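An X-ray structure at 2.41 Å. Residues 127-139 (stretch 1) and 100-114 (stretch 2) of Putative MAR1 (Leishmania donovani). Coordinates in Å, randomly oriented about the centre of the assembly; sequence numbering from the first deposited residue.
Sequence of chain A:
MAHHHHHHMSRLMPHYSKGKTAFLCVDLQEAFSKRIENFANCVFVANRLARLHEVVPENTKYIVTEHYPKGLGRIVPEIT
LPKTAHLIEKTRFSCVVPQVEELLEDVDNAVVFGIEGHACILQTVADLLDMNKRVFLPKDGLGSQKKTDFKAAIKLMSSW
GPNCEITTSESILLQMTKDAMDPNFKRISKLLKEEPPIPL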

# COMPACT_ATOMS: atom_id res chain seq x y z
N ASP A 127 20.25 -6.94 -0.18
CA ASP A 127 21.58 -7.31 -0.78
C ASP A 127 21.46 -7.82 -2.23
O ASP A 127 22.16 -7.34 -3.12
CB ASP A 127 22.34 -8.34 0.08
CG ASP A 127 22.86 -7.78 1.43
OD1 ASP A 127 23.02 -8.61 2.34
OD2 ASP A 127 23.14 -6.56 1.60
N LEU A 128 20.57 -8.77 -2.46
CA LEU A 128 20.20 -9.16 -3.81
C LEU A 128 19.89 -7.97 -4.71
O LEU A 128 20.38 -7.90 -5.84
CB LEU A 128 19.01 -10.09 -3.77
CG LEU A 128 19.22 -11.62 -3.70
CD1 LEU A 128 20.73 -12.03 -3.67
CD2 LEU A 128 18.36 -12.29 -2.59
N LEU A 129 19.10 -7.00 -4.21
CA LEU A 129 18.75 -5.86 -5.05
C LEU A 129 19.97 -5.07 -5.41
O LEU A 129 20.13 -4.69 -6.56
CB LEU A 129 17.64 -4.95 -4.44
CG LEU A 129 16.22 -5.55 -4.46
CD1 LEU A 129 15.23 -4.69 -3.71
CD2 LEU A 129 15.70 -5.97 -5.84
N ASP A 130 20.83 -4.82 -4.43
CA ASP A 130 22.14 -4.22 -4.67
C ASP A 130 23.04 -4.96 -5.66
O ASP A 130 23.90 -4.35 -6.29
CB ASP A 130 22.85 -3.96 -3.36
CG ASP A 130 22.34 -2.70 -2.70
OD1 ASP A 130 21.30 -2.73 -1.98
OD2 ASP A 130 22.95 -1.63 -2.97
N MET A 131 22.81 -6.26 -5.84
CA MET A 131 23.55 -7.05 -6.81
C MET A 131 22.92 -7.03 -8.22
O MET A 131 23.40 -7.72 -9.11
CB MET A 131 23.70 -8.49 -6.31
CG MET A 131 24.61 -8.65 -5.10
SD MET A 131 24.74 -10.38 -4.68
CE MET A 131 26.13 -10.88 -5.73
N ASN A 132 21.86 -6.24 -8.39
CA ASN A 132 21.05 -6.19 -9.62
C ASN A 132 20.32 -7.46 -10.01
O ASN A 132 20.02 -7.65 -11.18
CB ASN A 132 21.84 -5.69 -10.84
CG ASN A 132 22.55 -4.38 -10.60
OD1 ASN A 132 21.97 -3.39 -10.13
ND2 ASN A 132 23.81 -4.36 -10.97
N LYS A 133 20.00 -8.33 -9.06
CA LYS A 133 19.15 -9.47 -9.43
C LYS A 133 17.67 -9.08 -9.32
O LYS A 133 17.34 -8.16 -8.55
CB LYS A 133 19.49 -10.70 -8.60
CG LYS A 133 20.69 -11.46 -9.17
CD LYS A 133 22.04 -10.87 -8.68
CE LYS A 133 23.16 -11.89 -8.82
NZ LYS A 133 23.76 -11.88 -10.19
N ARG A 134 16.78 -9.70 -10.10
CA ARG A 134 15.36 -9.49 -9.82
C ARG A 134 14.98 -10.43 -8.70
O ARG A 134 15.33 -11.63 -8.73
CB ARG A 134 14.44 -9.69 -11.02
CG ARG A 134 15.04 -9.44 -12.38
CD ARG A 134 14.27 -8.52 -13.29
NE ARG A 134 12.82 -8.46 -13.09
CZ ARG A 134 11.91 -8.99 -13.91
NH1 ARG A 134 12.28 -9.68 -14.99
NH2 ARG A 134 10.61 -8.85 -13.63
N VAL A 135 14.29 -9.91 -7.68
CA VAL A 135 13.82 -10.79 -6.64
C VAL A 135 12.30 -11.03 -6.58
O VAL A 135 11.50 -10.11 -6.79
CB VAL A 135 14.60 -10.64 -5.27
CG1 VAL A 135 15.62 -9.55 -5.28
CG2 VAL A 135 13.70 -10.63 -4.07
N PHE A 136 11.93 -12.29 -6.38
CA PHE A 136 10.54 -12.76 -6.39
C PHE A 136 10.30 -13.58 -5.18
O PHE A 136 11.10 -14.45 -4.84
CB PHE A 136 10.25 -13.62 -7.63
CG PHE A 136 10.59 -12.94 -8.91
CD1 PHE A 136 11.89 -12.98 -9.40
CD2 PHE A 136 9.61 -12.22 -9.61
CE1 PHE A 136 12.21 -12.32 -10.61
CE2 PHE A 136 9.90 -11.55 -10.78
CZ PHE A 136 11.20 -11.62 -11.30
N LEU A 137 9.19 -13.30 -4.49
CA LEU A 137 9.01 -13.82 -3.15
C LEU A 137 7.63 -14.41 -3.05
O LEU A 137 6.67 -13.73 -3.26
CB LEU A 137 9.21 -12.67 -2.11
CG LEU A 137 10.61 -12.02 -2.06
CD1 LEU A 137 10.53 -10.57 -2.11
CD2 LEU A 137 11.36 -12.47 -0.79
N PRO A 138 7.53 -15.72 -2.74
CA PRO A 138 6.19 -16.23 -2.49
C PRO A 138 5.81 -15.96 -1.05
O PRO A 138 6.40 -16.60 -0.16
CB PRO A 138 6.36 -17.73 -2.70
CG PRO A 138 7.79 -17.99 -2.23
CD PRO A 138 8.56 -16.77 -2.65
N LYS A 139 4.86 -15.05 -0.82
CA LYS A 139 4.40 -14.69 0.53
C LYS A 139 3.90 -15.89 1.32
O LYS A 139 3.93 -15.93 2.55
CB LYS A 139 3.27 -13.66 0.46
CG LYS A 139 2.94 -13.08 1.83
CD LYS A 139 1.91 -11.96 1.70
CE LYS A 139 0.98 -11.93 2.87
NZ LYS A 139 0.65 -10.49 3.11
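Stretch 2 100-114: VEELLEDVDNAVVFG

Stretch 2 follows the same plan as stretch 1: the last turn of a helix, a connecting loop, then a β-strand. The strands, 134-138 and 109-114, run parallel, their axes 4.7 Å apart at closest approach and crossed at -30°.

Along stretch 1, the helix contributes first through L128. Its CD1 lies 3.7 Å from L104 CD1 and its CD2 lies 3.8 Å from V112 CG2, so one leucine bridges the loop and the strand of stretch 2. One turn later M131 reaches the partner's helix end, with CE 4.2 Å from E101 OE1. N132 then leaves the helix with positive phi in a Schellman motif, turning the chain toward the sheet.

K133 is the polar clamp of this contact. Its NZ donates to L104 O at 2.8 Å and to V107 O at 3.0 Å. These carbonyls belong to the first and last residues of a type I turn, so a single ammonium ties down the loop just ahead of the partner strand.

From R134 the parallel ladder takes over. R134 N donates to D108 O (3.0 Å), and R134 O accepts from A110 N (2.9 Å); F136 N donates to A110 O (2.8 Å), and F136 O accepts from V112 N (3.0 Å). Thus R134 and F136 each bond on both sides of the residue they pair with, N109 and V111 respectively. Between them V135 pairs with A110, its CA 3.3 Å from A110 O in a CA-H...O contact. R134, F136, N109 and V111 share one face of the sheet; V135 and A110 take the other, where A110 CB approaches L128 CG at 4.3 Å.

Beyond the ladder, packing replaces hydrogen bonding: L137 CD2 sits 3.7 Å from V112 CB, and P138, without an amide hydrogen to donate, rests its CG 3.8 Å from F113 CB.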

# COMPACT_ATOMS: atom_id res chain seq x y z
N VAL A 100 27.59 -17.79 -1.58
CA VAL A 100 26.39 -17.60 -2.41
C VAL A 100 26.60 -16.56 -3.50
O VAL A 100 26.01 -16.67 -4.56
CB VAL A 100 25.14 -17.26 -1.55
CG1 VAL A 100 24.42 -18.52 -1.11
CG2 VAL A 100 25.56 -16.49 -0.36
N GLU A 101 27.44 -15.57 -3.25
CA GLU A 101 27.74 -14.55 -4.24
C GLU A 101 28.26 -15.14 -5.56
O GLU A 101 27.72 -14.85 -6.63
CB GLU A 101 28.75 -13.55 -3.69
CG GLU A 101 28.45 -13.05 -2.30
CD GLU A 101 29.21 -11.77 -1.98
OE1 GLU A 101 29.26 -10.89 -2.88
OE2 GLU A 101 29.75 -11.63 -0.85
N GLU A 102 29.30 -15.95 -5.49
CA GLU A 102 29.86 -16.57 -6.68
C GLU A 102 28.86 -17.54 -7.32
O GLU A 102 28.81 -17.71 -8.54
CB GLU A 102 31.23 -17.23 -6.40
CG GLU A 102 31.38 -17.99 -5.06
CD GLU A 102 32.82 -18.57 -4.84
OE1 GLU A 102 33.64 -18.53 -5.81
OE2 GLU A 102 33.12 -19.06 -3.70
N LEU A 103 28.04 -18.15 -6.46
CA LEU A 103 26.99 -19.07 -6.90
C LEU A 103 25.81 -18.33 -7.56
O LEU A 103 24.83 -18.95 -8.00
CB LEU A 103 26.57 -19.91 -5.69
CG LEU A 103 25.92 -21.29 -5.69
CD1 LEU A 103 26.71 -22.39 -6.48
CD2 LEU A 103 25.76 -21.69 -4.25
N LEU A 104 25.94 -17.00 -7.65
CA LEU A 104 24.97 -16.11 -8.30
C LEU A 104 25.64 -15.27 -9.39
O LEU A 104 25.03 -14.35 -9.94
CB LEU A 104 24.36 -15.13 -7.28
CG LEU A 104 23.45 -15.65 -6.18
CD1 LEU A 104 23.06 -14.52 -5.17
CD2 LEU A 104 22.23 -16.38 -6.72
N GLU A 105 26.90 -15.56 -9.68
CA GLU A 105 27.63 -14.81 -10.69
C GLU A 105 26.94 -14.82 -12.04
O GLU A 105 27.08 -13.85 -12.79
CB GLU A 105 29.09 -15.27 -10.82
CG GLU A 105 30.12 -14.41 -10.05
CD GLU A 105 31.54 -15.05 -10.04
OE1 GLU A 105 32.08 -15.40 -11.12
OE2 GLU A 105 32.12 -15.20 -8.93
N ASP A 106 26.18 -15.87 -12.34
CA ASP A 106 25.47 -15.99 -13.64
C ASP A 106 23.95 -16.16 -13.52
O ASP A 106 23.31 -16.72 -14.44
CB ASP A 106 26.02 -17.19 -14.43
CG ASP A 106 25.74 -18.52 -13.73
OD1 ASP A 106 25.32 -18.51 -12.54
OD2 ASP A 106 25.94 -19.58 -14.36
N VAL A 107 23.38 -15.71 -12.39
CA VAL A 107 21.96 -15.91 -12.09
C VAL A 107 21.27 -14.57 -12.24
O VAL A 107 21.81 -13.57 -11.79
CB VAL A 107 21.73 -16.60 -10.67
CG1 VAL A 107 20.27 -16.46 -10.16
CG2 VAL A 107 22.09 -18.10 -10.73
N ASP A 108 20.12 -14.55 -12.91
CA ASP A 108 19.38 -13.30 -13.15
C ASP A 108 18.28 -13.01 -12.13
O ASP A 108 18.01 -11.83 -11.81
CB ASP A 108 18.77 -13.33 -14.54
CG ASP A 108 19.83 -13.44 -15.60
OD1 ASP A 108 20.13 -14.57 -16.06
OD2 ASP A 108 20.41 -12.39 -15.93
N ASN A 109 17.66 -14.08 -11.63
CA ASN A 109 16.48 -14.02 -10.78
C ASN A 109 16.65 -14.84 -9.51
O ASN A 109 17.15 -15.95 -9.57
CB ASN A 109 15.27 -14.56 -11.51
CG ASN A 109 15.20 -14.11 -12.93
OD1 ASN A 109 15.65 -14.81 -13.81
ND2 ASN A 109 14.67 -12.92 -13.16
N ALA A 110 16.20 -14.33 -8.39
CA ALA A 110 16.19 -15.07 -7.16
C ALA A 110 14.78 -15.13 -6.64
O ALA A 110 14.11 -14.11 -6.54
CB ALA A 110 17.10 -14.42 -6.15
N VAL A 111 14.33 -16.34 -6.33
CA VAL A 111 13.08 -16.63 -5.69
C VAL A 111 13.45 -16.97 -4.25
O VAL A 111 14.10 -17.99 -3.96
CB VAL A 111 12.42 -17.85 -6.36
CG1 VAL A 111 11.16 -18.31 -5.62
CG2 VAL A 111 12.16 -17.62 -7.85
N VAL A 112 13.03 -16.10 -3.32
CA VAL A 112 13.50 -16.13 -1.94
C VAL A 112 12.38 -16.53 -1.03
O VAL A 112 11.29 -15.99 -1.12
CB VAL A 112 14.10 -14.79 -1.54
CG1 VAL A 112 14.62 -14.83 -0.13
CG2 VAL A 112 15.23 -14.44 -2.44
N PHE A 113 12.59 -17.52 -0.17
CA PHE A 113 11.51 -18.00 0.66
C PHE A 113 12.09 -18.48 1.97
O PHE A 113 13.25 -18.73 2.01
CB PHE A 113 10.71 -19.08 -0.08
CG PHE A 113 11.54 -20.16 -0.65
CD1 PHE A 113 11.68 -21.38 0.03
CD2 PHE A 113 12.16 -20.00 -1.88
CE1 PHE A 113 12.49 -22.41 -0.50
CE2 PHE A 113 12.95 -21.03 -2.42
CZ PHE A 113 13.12 -22.23 -1.71
N GLY A 114 11.28 -18.58 3.02
CA GLY A 114 11.73 -18.92 4.36
C GLY A 114 11.43 -17.92 5.49
O GLY A 114 10.47 -17.17 5.42